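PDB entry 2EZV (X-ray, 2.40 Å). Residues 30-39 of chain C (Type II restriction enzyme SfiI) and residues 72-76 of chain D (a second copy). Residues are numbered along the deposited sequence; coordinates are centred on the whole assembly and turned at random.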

# COMPACT_ATOMS: atom_id res chain seq x y z
N GLN C 30 -18.67 5.47 -1.43
CA GLN C 30 -17.89 6.25 -0.49
C GLN C 30 -17.04 7.32 -1.16
O GLN C 30 -16.65 8.29 -0.52
CB GLN C 30 -17.04 5.32 0.39
CG GLN C 30 -17.93 4.50 1.32
CD GLN C 30 -17.17 3.62 2.31
OE1 GLN C 30 -17.78 2.99 3.17
NE2 GLN C 30 -15.84 3.58 2.19
N TYR C 31 -16.78 7.14 -2.45
CA TYR C 31 -15.99 8.10 -3.23
C TYR C 31 -16.90 9.01 -4.06
O TYR C 31 -16.42 9.89 -4.77
CB TYR C 31 -15.06 7.34 -4.19
CG TYR C 31 -14.04 8.22 -4.89
CD1 TYR C 31 -13.01 8.82 -4.17
CD2 TYR C 31 -14.11 8.45 -6.26
CE1 TYR C 31 -12.06 9.65 -4.80
CE2 TYR C 31 -13.17 9.28 -6.91
CZ TYR C 31 -12.15 9.87 -6.17
OH TYR C 31 -11.21 10.68 -6.77
N SER C 32 -18.22 8.79 -3.98
CA SER C 32 -19.17 9.57 -4.78
C SER C 32 -19.12 11.08 -4.61
O SER C 32 -19.26 11.82 -5.58
CB SER C 32 -20.61 9.06 -4.55
OG SER C 32 -21.02 9.21 -3.20
N LYS C 33 -18.91 11.55 -3.38
CA LYS C 33 -18.84 12.99 -3.15
C LYS C 33 -17.68 13.61 -3.94
O LYS C 33 -17.85 14.64 -4.59
CB LYS C 33 -18.67 13.29 -1.66
CG LYS C 33 -18.58 14.77 -1.33
CD LYS C 33 -18.65 14.97 0.18
CE LYS C 33 -18.70 16.45 0.55
NZ LYS C 33 -17.47 17.18 0.14
N GLU C 34 -16.51 12.98 -3.87
CA GLU C 34 -15.36 13.51 -4.58
C GLU C 34 -15.50 13.30 -6.08
O GLU C 34 -15.06 14.13 -6.87
CB GLU C 34 -14.06 12.87 -4.07
CG GLU C 34 -12.82 13.29 -4.87
CD GLU C 34 -11.50 12.81 -4.26
OE1 GLU C 34 -10.53 12.61 -5.03
OE2 GLU C 34 -11.44 12.63 -3.02
N ALA C 35 -16.11 12.18 -6.46
CA ALA C 35 -16.32 11.85 -7.86
C ALA C 35 -17.15 12.94 -8.53
O ALA C 35 -16.91 13.33 -9.67
CB ALA C 35 -17.03 10.51 -7.99
N LYS C 36 -18.13 13.42 -7.78
CA LYS C 36 -19.03 14.45 -8.27
C LYS C 36 -18.24 15.73 -8.54
O LYS C 36 -18.42 16.36 -9.57
CB LYS C 36 -20.13 14.71 -7.23
CG LYS C 36 -21.31 15.49 -7.78
CD LYS C 36 -22.42 15.58 -6.75
CE LYS C 36 -23.64 16.23 -7.34
NZ LYS C 36 -24.08 15.49 -8.56
N SER C 37 -17.37 16.09 -7.60
CA SER C 37 -16.56 17.29 -7.75
C SER C 37 -15.64 17.21 -8.96
O SER C 37 -15.59 18.13 -9.79
CB SER C 37 -15.73 17.53 -6.50
OG SER C 37 -14.82 18.60 -6.72
N ILE C 38 -14.89 16.11 -9.05
CA ILE C 38 -13.95 15.91 -10.16
C ILE C 38 -14.66 15.86 -11.51
O ILE C 38 -14.20 16.47 -12.47
CB ILE C 38 -13.15 14.59 -10.00
CG1 ILE C 38 -12.25 14.67 -8.77
CG2 ILE C 38 -12.28 14.35 -11.23
CD1 ILE C 38 -11.32 15.86 -8.79
N PHE C 39 -15.78 15.15 -11.57
CA PHE C 39 -16.51 15.03 -12.83
C PHE C 39 -17.11 16.35 -13.30
O PHE C 39 -16.99 16.72 -14.46
CB PHE C 39 -17.63 14.00 -12.72
CG PHE C 39 -18.05 13.41 -14.05
CD1 PHE C 39 -17.44 12.25 -14.54
CD2 PHE C 39 -19.00 14.04 -14.83
CE1 PHE C 39 -17.77 11.74 -15.80
CE2 PHE C 39 -19.35 13.54 -16.09
CZ PHE C 39 -18.74 12.38 -16.58
N ARG D 72 -4.84 14.17 -2.05
CA ARG D 72 -5.33 15.05 -3.10
C ARG D 72 -5.18 14.34 -4.44
O ARG D 72 -4.10 13.82 -4.77
CB ARG D 72 -4.54 16.36 -3.11
CG ARG D 72 -5.40 17.61 -3.20
CD ARG D 72 -6.32 17.55 -4.41
NE ARG D 72 -6.93 18.83 -4.75
CZ ARG D 72 -6.24 19.96 -4.93
NH1 ARG D 72 -4.93 19.99 -4.78
NH2 ARG D 72 -6.87 21.06 -5.31
N ARG D 73 -6.25 14.33 -5.22
CA ARG D 73 -6.24 13.68 -6.52
C ARG D 73 -6.93 14.56 -7.56
O ARG D 73 -7.75 15.40 -7.21
CB ARG D 73 -6.99 12.35 -6.45
CG ARG D 73 -6.52 11.42 -5.35
CD ARG D 73 -7.61 10.44 -4.97
NE ARG D 73 -7.95 10.52 -3.55
CZ ARG D 73 -8.33 11.63 -2.94
NH1 ARG D 73 -8.43 12.76 -3.63
NH2 ARG D 73 -8.63 11.63 -1.65
N PHE D 74 -6.58 14.35 -8.82
CA PHE D 74 -7.20 15.10 -9.91
C PHE D 74 -7.22 14.23 -11.17
O PHE D 74 -6.40 13.32 -11.32
CB PHE D 74 -6.45 16.41 -10.17
CG PHE D 74 -5.03 16.22 -10.63
CD1 PHE D 74 -4.74 15.99 -11.97
CD2 PHE D 74 -3.98 16.25 -9.72
CE1 PHE D 74 -3.43 15.79 -12.40
CE2 PHE D 74 -2.67 16.05 -10.14
CZ PHE D 74 -2.40 15.82 -11.49
N ALA D 75 -8.17 14.49 -12.06
CA ALA D 75 -8.28 13.74 -13.31
C ALA D 75 -7.66 14.57 -14.43
O ALA D 75 -7.67 15.80 -14.39
CB ALA D 75 -9.73 13.44 -13.60
N GLY D 76 -7.12 13.90 -15.44
CA GLY D 76 -6.48 14.60 -16.55
C GLY D 76 -5.88 13.60 -17.50
O GLY D 76 -5.76 12.42 -17.17

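The contact between the two copies of SfiI is small, burying 226 Å² in total, and joins one flank of a chain C helix to an extended segment of chain D that has no regular secondary structure. Spacing along the helix sets which residues take part: Y31(C), E34(C) and I38(C) lie three and four positions apart and so come round to the same side, whereas S32(C), A35(C) and K36(C) make no contact. On chain D the side chains alternate. R73(D) and A75(D) direct their CA-to-CB bonds toward the helix, while that of F74(D) points away and the residue adds little buried area.

The polar part of the contact centres on E34(C). Its chi1 and chi2 are both t (175° and 172°), so the side chain is fully extended from a CA-to-CB bond that already points toward chain D. This reach brings OE1 of E34(C) to 2.5 Å from NH1 of R73(D), a very short salt bridge. The approach is not in the plane of the guanidinium: OE1 lies over one of its faces, and no hydrogen bond accompanies the ion pair. Charge attraction, rather than a well-directed N-H to oxygen interaction, therefore best describes the pairing.

R73(D) reaches this position by a bent route. Chi1 is m and chi2 t, but chi3, at -123°, lies between wells, and chi4 is 57°, so the guanidinium is turned out of line with the aliphatic chain. CE1 of Y31(C) also lies over a face of the guanidinium, and the hydroxyl OH of Y31(C) comes within 4.0 Å of CD of R73(D).

Y31(C) starts less favourably, its CA-to-CB bond pointing sideways, yet with chi1 t (-171°) and chi2 at 68° the end of its ring comes nearer to chain D. There its OH donates a hydrogen bond to OE1 of E34(C), at 2.7 Å. The same carboxylate oxygen thus accepts from the tyrosine within the helix and pairs with the arginine across the contact, linking the three side chains.

One turn beyond E34(C), I38(C) supplies the apolar part. With chi1 and chi2 both m (-65° and -56°), its branches spread along the chain D backbone: CG2 packs at 3.6 Å against CB of A75(D), while CD1 lies 3.9 Å from the carbonyl O of R73(D) and 4.3 Å from CA of F74(D). The small alanine side chain meets the isoleucine methyl directly, and I38(C) and F74(D) have the closest CA atoms of the contact, 6.8 Å apart.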